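Local coordinates for ABC sugar transporter, periplasmic sugar binding protein (Legionella pneumophila subsp. pneumophila, PDB 3ROT) that probably binds a sugar in the periplasm as the solute-binding component of an ABC carbohydrate transporter, at residues A133-P138 against I191-T196; Q218-S223 against L238-M243; A115-G120 against I152-Q157. One frame throughout, in Å; residues are numbered along the deposited sequence.

Contact 1. Residues A133-P138 against I191-T196; sequences ALVLNP and IIFCLT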
ATOM      1  N   ALA A 133       2.933   9.393  25.072  1.00 28.53           N
ATOM      2  CA  ALA A 133       3.251   8.795  23.778  1.00 28.33           C
ATOM      3  C   ALA A 133       2.384   7.596  23.458  1.00 28.83           C
ATOM      4  O   ALA A 133       1.978   6.847  24.347  1.00 29.06           O
ATOM      5  CB  ALA A 133       4.712   8.376  23.731  1.00 26.79           C
ATOM      6  N   LEU A 134       2.123   7.413  22.170  1.00 28.80           N
ATOM      7  CA  LEU A 134       1.326   6.296  21.696  1.00 29.09           C
ATOM      8  C   LEU A 134       2.185   5.508  20.711  1.00 29.49           C
ATOM      9  O   LEU A 134       2.774   6.090  19.800  1.00 31.21           O
ATOM     10  CB  LEU A 134       0.065   6.820  21.013  1.00 29.35           C
ATOM     11  CG  LEU A 134      -0.927   5.820  20.427  1.00 32.45           C
ATOM     12  CD1 LEU A 134      -1.586   5.013  21.543  1.00 31.35           C
ATOM     13  CD2 LEU A 134      -1.982   6.586  19.606  1.00 30.31           C
ATOM     14  N   VAL A 135       2.281   4.196  20.916  1.00 27.49           N
ATOM     15  CA  VAL A 135       3.069   3.329  20.045  1.00 26.39           C
ATOM     16  C   VAL A 135       2.131   2.488  19.195  1.00 26.94           C
ATOM     17  O   VAL A 135       1.359   1.676  19.724  1.00 26.75           O
ATOM     18  CB  VAL A 135       3.980   2.377  20.847  1.00 26.58           C
ATOM     19  CG1 VAL A 135       4.732   1.446  19.889  1.00 25.67           C
ATOM     20  CG2 VAL A 135       4.963   3.185  21.686  1.00 24.44           C
ATOM     21  N   LEU A 136       2.212   2.672  17.878  1.00 24.27           N
ATOM     22  CA  LEU A 136       1.340   1.958  16.955  1.00 22.75           C
ATOM     23  C   LEU A 136       1.993   0.700  16.378  1.00 24.27           C
ATOM     24  O   LEU A 136       2.980   0.783  15.654  1.00 23.44           O
ATOM     25  CB  LEU A 136       0.913   2.899  15.827  1.00 23.54           C
ATOM     26  CG  LEU A 136       0.435   4.299  16.254  1.00 22.85           C
ATOM     27  CD1 LEU A 136      -0.074   5.042  15.029  1.00 19.68           C
ATOM     28  CD2 LEU A 136      -0.673   4.194  17.301  1.00 23.13           C
ATOM     29  N   ASN A 137       1.432  -0.461  16.713  1.00 25.20           N
ATOM     30  CA  ASN A 137       1.955  -1.737  16.240  1.00 26.89           C
ATOM     31  C   ASN A 137       1.044  -2.279  15.150  1.00 27.43           C
ATOM     32  O   ASN A 137      -0.132  -2.569  15.393  1.00 28.12           O
ATOM     33  CB  ASN A 137       2.032  -2.756  17.383  1.00 27.34           C
ATOM     34  CG  ASN A 137       2.988  -3.907  17.079  1.00 27.88           C
ATOM     35  OD1 ASN A 137       3.103  -4.348  15.934  1.00 27.09           O
ATOM     36  ND2 ASN A 137       3.672  -4.403  18.110  1.00 30.26           N
ATOM     37  N   PRO A 138       1.566  -2.407  13.924  1.00 28.93           N
ATOM     38  CA  PRO A 138       0.702  -2.928  12.867  1.00 29.20           C
ATOM     39  C   PRO A 138       0.761  -4.442  12.751  1.00 30.62           C
ATOM     40  O   PRO A 138      -0.017  -5.037  12.004  1.00 30.01           O
ATOM     41  CB  PRO A 138       1.229  -2.229  11.621  1.00 28.33           C
ATOM     42  CG  PRO A 138       2.690  -2.180  11.886  1.00 29.51           C
ATOM     43  CD  PRO A 138       2.768  -1.771  13.352  1.00 28.65           C
ATOM     44  N   ILE A 191       2.858  12.634  21.298  1.00 27.00           N
ATOM     45  CA  ILE A 191       3.919  11.925  20.610  1.00 27.04           C
ATOM     46  C   ILE A 191       3.415  10.596  20.080  1.00 25.81           C
ATOM     47  O   ILE A 191       2.764   9.831  20.798  1.00 25.08           O
ATOM     48  CB  ILE A 191       5.127  11.639  21.514  1.00 30.28           C
ATOM     49  CG1 ILE A 191       5.821  12.940  21.908  1.00 33.32           C
ATOM     50  CG2 ILE A 191       6.114  10.748  20.774  1.00 33.43           C
ATOM     51  CD1 ILE A 191       7.162  12.724  22.604  1.00 34.40           C
ATOM     52  N   ILE A 192       3.709  10.332  18.812  1.00 23.33           N
ATOM     53  CA  ILE A 192       3.318   9.072  18.202  1.00 20.91           C
ATOM     54  C   ILE A 192       4.526   8.387  17.582  1.00 21.56           C
ATOM     55  O   ILE A 192       5.313   9.004  16.855  1.00 20.85           O
ATOM     56  CB  ILE A 192       2.239   9.255  17.119  1.00 22.86           C
ATOM     57  CG1 ILE A 192       0.959   9.834  17.742  1.00 24.10           C
ATOM     58  CG2 ILE A 192       1.930   7.903  16.469  1.00 21.90           C
ATOM     59  CD1 ILE A 192      -0.186  10.034  16.762  1.00 22.20           C
ATOM     60  N   PHE A 193       4.676   7.109  17.907  1.00 20.06           N
ATOM     61  CA  PHE A 193       5.756   6.287  17.386  1.00 22.51           C
ATOM     62  C   PHE A 193       5.134   5.234  16.473  1.00 22.25           C
ATOM     63  O   PHE A 193       4.324   4.431  16.931  1.00 26.42           O
ATOM     64  CB  PHE A 193       6.478   5.542  18.515  1.00 21.92           C
ATOM     65  CG  PHE A 193       7.349   6.404  19.376  1.00 22.84           C
ATOM     66  CD1 PHE A 193       8.690   6.608  19.047  1.00 20.52           C
ATOM     67  CD2 PHE A 193       6.846   6.976  20.541  1.00 22.44           C
ATOM     68  CE1 PHE A 193       9.517   7.366  19.867  1.00 18.92           C
ATOM     69  CE2 PHE A 193       7.672   7.737  21.367  1.00 21.64           C
ATOM     70  CZ  PHE A 193       9.009   7.930  21.026  1.00 23.11           C
ATOM     71  N   CYS A 194       5.509   5.229  15.198  1.00 22.77           N
ATOM     72  CA  CYS A 194       4.999   4.222  14.260  1.00 20.72           C
ATOM     73  C   CYS A 194       6.101   3.180  14.095  1.00 22.75           C
ATOM     74  O   CYS A 194       7.219   3.520  13.693  1.00 22.78           O
ATOM     75  CB  CYS A 194       4.689   4.838  12.905  1.00 22.30           C
ATOM     76  SG  CYS A 194       3.379   6.070  12.939  1.00 24.85           S
ATOM     77  N   LEU A 195       5.785   1.923  14.399  1.00 19.22           N
ATOM     78  CA  LEU A 195       6.768   0.853  14.307  1.00 20.26           C
ATOM     79  C   LEU A 195       7.197   0.528  12.877  1.00 20.78           C
ATOM     80  O   LEU A 195       8.271  -0.022  12.670  1.00 21.38           O
ATOM     81  CB  LEU A 195       6.261  -0.401  15.038  1.00 19.61           C
ATOM     82  CG  LEU A 195       6.049  -0.171  16.550  1.00 20.05           C
ATOM     83  CD1 LEU A 195       5.588  -1.445  17.233  1.00 21.77           C
ATOM     84  CD2 LEU A 195       7.347   0.318  17.173  1.00 20.06           C
ATOM     85  N   THR A 196       6.354   0.856  11.898  1.00 22.25           N
ATOM     86  CA  THR A 196       6.703   0.665  10.480  1.00 23.26           C
ATOM     87  C   THR A 196       5.902   1.679   9.667  1.00 24.25           C
ATOM     88  O   THR A 196       5.008   2.345  10.202  1.00 23.28           O
ATOM     89  CB  THR A 196       6.358  -0.740   9.934  1.00 22.18           C
ATOM     90  OG1 THR A 196       4.958  -0.808   9.657  1.00 23.61           O
ATOM     91  CG2 THR A 196       6.731  -1.832  10.929  1.00 24.48           C
TER
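L134 and L136 share their backbone hydrogen bonds with I191, F193 and L195 across two neighbouring parallel strands. Three of these bonds, L134 N to I191 O, F193 N to L134 O and L136 N to F193 O, are each 2.9 Å long. The last two are almost straight, with N-H...O angles of 174°. A longer bond, from L195 N to L136 O at 3.3 Å, carries the pairing just past the end of strand 191-194. The other edge of strand 132-137 bonds to strand 162-167, through F162, E164 and L166.

Apolar packing divides between the two faces of the sheet. On the face of L134 and L136, CD1 of L136 lies across CG2 of I192 at 3.8 Å and also approaches the C194 sulfur; helices 172-185 and 197-208 cover this side. On the other face, the small A133 leaves room for the F193 ring, whose CE2 meets A133 CB at 3.8 Å, with the methyl in the ring plane at its edge. Helix 143-158 covers that side through I152 and L156.

Polar side chains appear at the C-terminal ends of the strands. The L195 methyl CD1 touches N137 CG at 3.6 Å, while the N137 amide is held by Q139 N and E165. T196 OG1, turned between its backbone N and carbonyl carbon (chi1 78°), touches P138 CG and caps helix 197-208 through Q198 N. Branched and aliphatic residues thus suit the buried strands of this alpha/beta lobe, while N137 and T196, whose OD1 and OG1 bond backbone N-H groups, suit the strand ends.

Contact 2. Residues Q218-S223 against L238-M243; sequences QPQVYS and LVNYVM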
ATOM      1  N   GLN A 218      -2.331  17.453  15.975  1.00 29.54           N
ATOM      2  CA  GLN A 218      -0.967  17.806  15.604  1.00 30.77           C
ATOM      3  C   GLN A 218       0.110  17.204  16.520  1.00 29.10           C
ATOM      4  O   GLN A 218       0.938  17.921  17.075  1.00 27.42           O
ATOM      5  CB  GLN A 218      -0.820  19.330  15.572  1.00 35.54           C
ATOM      6  CG  GLN A 218      -1.669  20.001  14.510  1.00 41.46           C
ATOM      7  CD  GLN A 218      -1.476  21.499  14.476  1.00 46.01           C
ATOM      8  OE1 GLN A 218      -1.875  22.210  15.397  1.00 47.61           O
ATOM      9  NE2 GLN A 218      -0.849  21.988  13.411  1.00 48.48           N
ATOM     10  N   PRO A 219       0.125  15.871  16.673  1.00 28.63           N
ATOM     11  CA  PRO A 219       1.136  15.247  17.533  1.00 28.58           C
ATOM     12  C   PRO A 219       2.495  15.184  16.831  1.00 27.85           C
ATOM     13  O   PRO A 219       2.581  15.333  15.610  1.00 27.28           O
ATOM     14  CB  PRO A 219       0.563  13.862  17.764  1.00 27.46           C
ATOM     15  CG  PRO A 219       0.006  13.553  16.401  1.00 27.89           C
ATOM     16  CD  PRO A 219      -0.725  14.843  16.045  1.00 28.46           C
ATOM     17  N   GLN A 220       3.548  14.975  17.612  1.00 27.14           N
ATOM     18  CA  GLN A 220       4.892  14.860  17.069  1.00 24.56           C
ATOM     19  C   GLN A 220       5.028  13.399  16.713  1.00 25.09           C
ATOM     20  O   GLN A 220       4.761  12.535  17.547  1.00 24.18           O
ATOM     21  CB  GLN A 220       5.921  15.272  18.119  1.00 26.97           C
ATOM     22  CG  GLN A 220       5.718  16.695  18.546  1.00 31.35           C
ATOM     23  CD  GLN A 220       5.687  17.631  17.360  1.00 34.01           C
ATOM     24  OE1 GLN A 220       6.718  17.907  16.751  1.00 38.55           O
ATOM     25  NE2 GLN A 220       4.499  18.111  17.011  1.00 37.02           N
ATOM     26  N   VAL A 221       5.447  13.130  15.478  1.00 20.81           N
ATOM     27  CA  VAL A 221       5.528  11.770  14.978  1.00 20.42           C
ATOM     28  C   VAL A 221       6.921  11.210  14.675  1.00 20.39           C
ATOM     29  O   VAL A 221       7.777  11.873  14.080  1.00 19.78           O
ATOM     30  CB  VAL A 221       4.647  11.639  13.709  1.00 18.92           C
ATOM     31  CG1 VAL A 221       4.640  10.195  13.212  1.00 17.87           C
ATOM     32  CG2 VAL A 221       3.230  12.118  14.022  1.00 20.62           C
ATOM     33  N   TYR A 222       7.118   9.962  15.077  1.00 19.21           N
ATOM     34  CA  TYR A 222       8.384   9.266  14.883  1.00 22.33           C
ATOM     35  C   TYR A 222       8.118   7.930  14.205  1.00 21.17           C
ATOM     36  O   TYR A 222       7.094   7.291  14.456  1.00 22.45           O
ATOM     37  CB  TYR A 222       9.061   9.078  16.244  1.00 20.35           C
ATOM     38  CG  TYR A 222       9.404  10.409  16.866  1.00 21.42           C
ATOM     39  CD1 TYR A 222      10.625  11.024  16.599  1.00 22.16           C
ATOM     40  CD2 TYR A 222       8.463  11.111  17.629  1.00 23.94           C
ATOM     41  CE1 TYR A 222      10.905  12.299  17.061  1.00 23.54           C
ATOM     42  CE2 TYR A 222       8.738  12.401  18.105  1.00 23.76           C
ATOM     43  CZ  TYR A 222       9.964  12.983  17.810  1.00 24.17           C
ATOM     44  OH  TYR A 222      10.261  14.242  18.249  1.00 27.63           O
ATOM     45  N   SER A 223       9.032   7.497  13.350  1.00 19.71           N
ATOM     46  CA  SER A 223       8.798   6.244  12.651  1.00 21.90           C
ATOM     47  C   SER A 223      10.065   5.488  12.238  1.00 21.49           C
ATOM     48  O   SER A 223      11.189   5.874  12.578  1.00 21.48           O
ATOM     49  CB  SER A 223       7.927   6.519  11.412  1.00 20.80           C
ATOM     50  OG  SER A 223       7.395   5.320  10.882  1.00 23.31           O
ATOM     51  N   LEU A 238       5.718  17.063   9.331  1.00 30.02           N
ATOM     52  CA  LEU A 238       4.603  16.374   9.961  1.00 28.15           C
ATOM     53  C   LEU A 238       5.135  15.153  10.714  1.00 27.04           C
ATOM     54  O   LEU A 238       4.423  14.537  11.498  1.00 26.99           O
ATOM     55  CB  LEU A 238       3.571  15.958   8.905  1.00 29.15           C
ATOM     56  CG  LEU A 238       2.845  17.116   8.210  1.00 28.57           C
ATOM     57  CD1 LEU A 238       1.918  16.565   7.132  1.00 28.94           C
ATOM     58  CD2 LEU A 238       2.055  17.921   9.232  1.00 27.39           C
ATOM     59  N   VAL A 239       6.396  14.820  10.445  1.00 27.13           N
ATOM     60  CA  VAL A 239       7.114  13.700  11.068  1.00 26.61           C
ATOM     61  C   VAL A 239       8.487  14.273  11.430  1.00 26.70           C
ATOM     62  O   VAL A 239       9.146  14.880  10.587  1.00 25.70           O
ATOM     63  CB  VAL A 239       7.279  12.508  10.080  1.00 25.96           C
ATOM     64  CG1 VAL A 239       8.283  11.494  10.629  1.00 25.41           C
ATOM     65  CG2 VAL A 239       5.927  11.828   9.852  1.00 25.12           C
ATOM     66  N   ASN A 240       8.902  14.083  12.680  1.00 25.60           N
ATOM     67  CA  ASN A 240      10.165  14.627  13.190  1.00 26.05           C
ATOM     68  C   ASN A 240      11.464  13.880  12.908  1.00 26.43           C
ATOM     69  O   ASN A 240      12.489  14.501  12.605  1.00 26.32           O
ATOM     70  CB  ASN A 240      10.066  14.821  14.709  1.00 28.08           C
ATOM     71  CG  ASN A 240       9.270  16.043  15.094  1.00 31.56           C
ATOM     72  OD1 ASN A 240       8.490  16.570  14.304  1.00 33.66           O
ATOM     73  ND2 ASN A 240       9.451  16.495  16.326  1.00 33.03           N
ATOM     74  N   TYR A 241      11.431  12.557  13.041  1.00 24.88           N
ATOM     75  CA  TYR A 241      12.623  11.751  12.856  1.00 24.97           C
ATOM     76  C   TYR A 241      12.250  10.323  12.501  1.00 24.47           C
ATOM     77  O   TYR A 241      11.316   9.752  13.066  1.00 24.69           O
ATOM     78  CB  TYR A 241      13.434  11.750  14.150  1.00 28.30           C
ATOM     79  CG  TYR A 241      14.856  11.292  13.995  1.00 29.40           C
ATOM     80  CD1 TYR A 241      15.844  12.171  13.557  1.00 29.43           C
ATOM     81  CD2 TYR A 241      15.220   9.980  14.288  1.00 31.56           C
ATOM     82  CE1 TYR A 241      17.161  11.756  13.417  1.00 32.20           C
ATOM     83  CE2 TYR A 241      16.540   9.556  14.150  1.00 33.71           C
ATOM     84  CZ  TYR A 241      17.502  10.453  13.717  1.00 33.12           C
ATOM     85  OH  TYR A 241      18.815  10.056  13.618  1.00 38.79           O
ATOM     86  N   VAL A 242      12.998   9.738  11.577  1.00 23.35           N
ATOM     87  CA  VAL A 242      12.728   8.374  11.143  1.00 21.27           C
ATOM     88  C   VAL A 242      13.997   7.539  11.105  1.00 23.56           C
ATOM     89  O   VAL A 242      15.011   7.965  10.553  1.00 23.93           O
ATOM     90  CB  VAL A 242      12.098   8.366   9.738  1.00 23.04           C
ATOM     91  CG1 VAL A 242      11.856   6.946   9.285  1.00 22.04           C
ATOM     92  CG2 VAL A 242      10.786   9.160   9.754  1.00 23.34           C
HETATM   93  N   MSE A 243      13.928   6.355  11.703  1.00 22.46           N
HETATM   94  CA  MSE A 243      15.053   5.441  11.735  1.00 24.93           C
HETATM   95  C   MSE A 243      15.234   4.795  10.367  1.00 23.68           C
HETATM   96  O   MSE A 243      14.273   4.327   9.762  1.00 24.23           O
HETATM   97  CB  MSE A 243      14.817   4.344  12.775  1.00 27.06           C
HETATM   98  CG  MSE A 243      14.654   4.854  14.204  1.00 32.01           C
HETATM   99 SE   MSE A 243      16.191   5.843  14.743  1.00 38.57          SE
HETATM  100  CE  MSE A 243      17.407   4.374  15.020  1.00 37.85           C
TER
HETATM  101  O   HOH W   1       2.613  16.067  12.914  1.00 30.22           O
HETATM  102  O   HOH W   2       6.370  15.369  13.768  1.00 27.72           O
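The beta-alpha-beta unit formed by strand 220-224, helix 228-235 and strand 241-243 closes here, as its two parallel strands come together at one border of the sheet. V221 O accepts N240 N at 2.8 Å, and V221 CG1 packs on V239 CG2. Further along, S223 N bonds to Y241 O at 3.2 Å and M243 N, of a selenomethionine, to S223 O at 2.9 Å.

Strand 241-243 is the outermost strand of the five-stranded sheet within this chain, reached through the crossover helix 228-235. Y241 N is buried and has no partner in the model. Water fills in earlier, one molecule donating to both P219 O and L238 O.

The N240 amide suits this place because its ND2 can give two hydrogen bonds, to Q220 OE1 at 3.1 Å and to Y222 OH at 3.1 Å. Both are bent, with N-H...O angles of 136° and 141°, and both acceptors lie tilted out of the amide plane. Q220 reaches it because its chain folds back at chi2 (-53°). The amide stands steeply to the tyrosine ring, while N240 CB approaches Y222 CE1 at 3.5 Å and Y241 CB sits at the ring edge near CD1. Y222 OH is bonded in addition to T127 OG1, and the Y241 ring takes a cation-pi contact from K122 of helix 112-126.

Contact 3. Residues A115-G120 against I152-Q157; sequences AGKKLG and IKTILQ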
ATOM      1  N   ALA A 115      17.604   0.049  18.157  1.00 24.71           N
ATOM      2  CA  ALA A 115      16.972   1.039  17.281  1.00 23.07           C
ATOM      3  C   ALA A 115      15.787   1.689  17.996  1.00 23.68           C
ATOM      4  O   ALA A 115      15.578   2.895  17.899  1.00 23.86           O
ATOM      5  CB  ALA A 115      16.499   0.380  15.985  1.00 24.87           C
ATOM      6  N   GLY A 116      15.008   0.878  18.710  1.00 23.03           N
ATOM      7  CA  GLY A 116      13.871   1.403  19.446  1.00 22.10           C
ATOM      8  C   GLY A 116      14.329   2.381  20.515  1.00 24.07           C
ATOM      9  O   GLY A 116      13.790   3.482  20.644  1.00 24.84           O
ATOM     10  N   LYS A 117      15.337   1.987  21.285  1.00 23.85           N
ATOM     11  CA  LYS A 117      15.863   2.859  22.336  1.00 25.49           C
ATOM     12  C   LYS A 117      16.318   4.171  21.731  1.00 24.44           C
ATOM     13  O   LYS A 117      16.020   5.239  22.256  1.00 24.56           O
ATOM     14  CB  LYS A 117      17.057   2.220  23.038  1.00 27.07           C
ATOM     15  CG  LYS A 117      16.738   0.958  23.799  1.00 31.42           C
ATOM     16  CD  LYS A 117      17.979   0.477  24.547  1.00 36.00           C
ATOM     17  CE  LYS A 117      17.702  -0.812  25.316  1.00 40.29           C
ATOM     18  NZ  LYS A 117      16.558  -0.661  26.261  1.00 43.76           N
ATOM     19  N   LYS A 118      17.042   4.077  20.622  1.00 23.36           N
ATOM     20  CA  LYS A 118      17.539   5.254  19.930  1.00 25.05           C
ATOM     21  C   LYS A 118      16.411   6.159  19.436  1.00 24.44           C
ATOM     22  O   LYS A 118      16.516   7.388  19.495  1.00 24.70           O
ATOM     23  CB  LYS A 118      18.418   4.823  18.758  1.00 30.26           C
ATOM     24  CG  LYS A 118      18.708   5.926  17.761  1.00 38.55           C
ATOM     25  CD  LYS A 118      19.635   6.990  18.320  1.00 43.33           C
ATOM     26  CE  LYS A 118      19.845   8.093  17.292  1.00 46.49           C
ATOM     27  NZ  LYS A 118      20.243   7.541  15.956  1.00 46.89           N
ATOM     28  N   LEU A 119      15.328   5.566  18.947  1.00 23.92           N
ATOM     29  CA  LEU A 119      14.234   6.393  18.461  1.00 24.40           C
ATOM     30  C   LEU A 119      13.615   7.096  19.653  1.00 22.71           C
ATOM     31  O   LEU A 119      13.304   8.276  19.587  1.00 19.30           O
ATOM     32  CB  LEU A 119      13.179   5.565  17.727  1.00 23.27           C
ATOM     33  CG  LEU A 119      12.144   6.447  17.019  1.00 24.32           C
ATOM     34  CD1 LEU A 119      12.869   7.490  16.157  1.00 22.86           C
ATOM     35  CD2 LEU A 119      11.208   5.583  16.176  1.00 23.71           C
ATOM     36  N   GLY A 120      13.455   6.351  20.742  1.00 24.49           N
ATOM     37  CA  GLY A 120      12.905   6.918  21.958  1.00 24.52           C
ATOM     38  C   GLY A 120      13.724   8.107  22.437  1.00 24.63           C
ATOM     39  O   GLY A 120      13.163   9.141  22.761  1.00 25.70           O
ATOM     40  N   ILE A 152      11.616   1.350  22.824  1.00 25.22           N
ATOM     41  CA  ILE A 152      11.041   2.679  22.963  1.00 26.54           C
ATOM     42  C   ILE A 152      10.492   2.891  24.379  1.00 27.16           C
ATOM     43  O   ILE A 152      10.768   3.912  25.013  1.00 26.77           O
ATOM     44  CB  ILE A 152       9.932   2.912  21.901  1.00 24.95           C
ATOM     45  CG1 ILE A 152      10.576   3.002  20.507  1.00 24.28           C
ATOM     46  CG2 ILE A 152       9.147   4.185  22.222  1.00 23.68           C
ATOM     47  CD1 ILE A 152       9.589   3.002  19.326  1.00 20.42           C
ATOM     48  N   LYS A 153       9.748   1.907  24.870  1.00 28.96           N
ATOM     49  CA  LYS A 153       9.153   1.975  26.201  1.00 31.71           C
ATOM     50  C   LYS A 153      10.170   2.140  27.336  1.00 31.68           C
ATOM     51  O   LYS A 153       9.903   2.847  28.306  1.00 31.24           O
ATOM     52  CB  LYS A 153       8.302   0.727  26.442  1.00 33.04           C
ATOM     53  CG  LYS A 153       7.143   0.604  25.474  1.00 36.61           C
ATOM     54  CD  LYS A 153       6.402  -0.699  25.657  1.00 36.81           C
ATOM     55  CE  LYS A 153       5.349  -0.880  24.579  1.00 37.81           C
ATOM     56  NZ  LYS A 153       4.703  -2.214  24.674  1.00 40.26           N
ATOM     57  N   THR A 154      11.327   1.495  27.224  1.00 32.44           N
ATOM     58  CA  THR A 154      12.343   1.618  28.265  1.00 34.42           C
ATOM     59  C   THR A 154      12.785   3.075  28.397  1.00 34.15           C
ATOM     60  O   THR A 154      12.928   3.588  29.509  1.00 35.41           O
ATOM     61  CB  THR A 154      13.586   0.732  27.981  1.00 35.59           C
ATOM     62  OG1 THR A 154      14.168   1.097  26.724  1.00 37.99           O
ATOM     63  CG2 THR A 154      13.195  -0.732  27.948  1.00 35.02           C
ATOM     64  N   ILE A 155      12.988   3.750  27.270  1.00 32.21           N
ATOM     65  CA  ILE A 155      13.399   5.146  27.319  1.00 31.79           C
ATOM     66  C   ILE A 155      12.273   5.993  27.906  1.00 32.07           C
ATOM     67  O   ILE A 155      12.509   6.836  28.765  1.00 33.03           O
ATOM     68  CB  ILE A 155      13.760   5.683  25.917  1.00 31.09           C
ATOM     69  CG1 ILE A 155      14.885   4.836  25.304  1.00 31.84           C
ATOM     70  CG2 ILE A 155      14.146   7.152  26.008  1.00 29.14           C
ATOM     71  CD1 ILE A 155      16.101   4.640  26.207  1.00 29.36           C
ATOM     72  N   LEU A 156      11.047   5.750  27.458  1.00 32.73           N
ATOM     73  CA  LEU A 156       9.899   6.506  27.941  1.00 34.41           C
ATOM     74  C   LEU A 156       9.649   6.295  29.425  1.00 36.78           C
ATOM     75  O   LEU A 156       9.269   7.226  30.133  1.00 35.12           O
ATOM     76  CB  LEU A 156       8.640   6.133  27.162  1.00 33.03           C
ATOM     77  CG  LEU A 156       8.637   6.474  25.676  1.00 32.35           C
ATOM     78  CD1 LEU A 156       7.292   6.088  25.094  1.00 32.64           C
ATOM     79  CD2 LEU A 156       8.910   7.956  25.476  1.00 29.21           C
ATOM     80  N   GLN A 157       9.847   5.066  29.888  1.00 39.23           N
ATOM     81  CA  GLN A 157       9.652   4.750  31.293  1.00 43.46           C
ATOM     82  C   GLN A 157      10.703   5.496  32.123  1.00 43.50           C
ATOM     83  O   GLN A 157      10.390   6.078  33.158  1.00 41.81           O
ATOM     84  CB  GLN A 157       9.794   3.246  31.518  1.00 46.21           C
ATOM     85  CG  GLN A 157       9.348   2.783  32.896  1.00 52.55           C
ATOM     86  CD  GLN A 157       9.883   1.404  33.249  1.00 55.78           C
ATOM     87  OE1 GLN A 157       9.784   0.462  32.456  1.00 57.80           O
ATOM     88  NE2 GLN A 157      10.448   1.279  34.446  1.00 56.92           N
TER
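I152 and I155 press against the backbone of G116, K117 and G120, where helices 112-126 and 143-158 pass at 7.5 Å between the axes of these segments, with their N-to-C directions 39° apart. The two glycines, four residues apart on one flank of their helix, make so close an approach possible: the CA atoms of G116 and I152 are 4.7 Å from each other, and G120, without a side chain, lets I155 CG2 lie directly on its carbonyl carbon at 3.7 Å. I152 CG1 comes to 3.3 Å from G116 O. I155 uses a second branch as well, CG1 lying 3.3 Å from K117 O. Placing CG1 anti to the carbonyl carbon (chi1 -58°) and bending again at chi2 (-51°) brings I155 CD1 back beside K117 CB. Toward the sheet the direct contact between the segments is lighter, L119 CD2 and I152 CD1 meeting at 4.4 Å, and both residues also pack on F193.

Toward the solvent side the contact changes character. K117 reaches across to the other helix with an extended chain that bends only at its last torsion, so that NZ meets T154 OG1 at 3.0 Å. That hydroxyl is also hydrogen-bonded to G151 O of its own helix, so the oxygen that accepts the lysine is held in place. A long lysine suits this margin, since its chain reaches T154 from the next helix, and both residues are partly exposed. The chemistry implies a junction set by shape, with isoleucine branches against the backbone of G116, K117 and G120, to which a single polar bond is added on the partly exposed side.

Contact 1 is the interior of the arrangement, all of its touching residues being buried, whereas contacts 2 and 3 are partly exposed. Contacts 1 and 2 belong to one parallel sheet: strands 191-194 and 220-224 are neighbours in it, joined by backbone pairing of I192 and C194 with Y222. Contact 3 packs helices on the A133 and F193 side of that sheet, while its K118 meets the selenomethionine M243 of the border strand. The chemistry follows position: regular backbone bonds and aliphatic side chains at the centre, amides, a hydroxyl and waters at the border, and between the helices close glycine-isoleucine packing with one lysine-threonine bond on the partly exposed side.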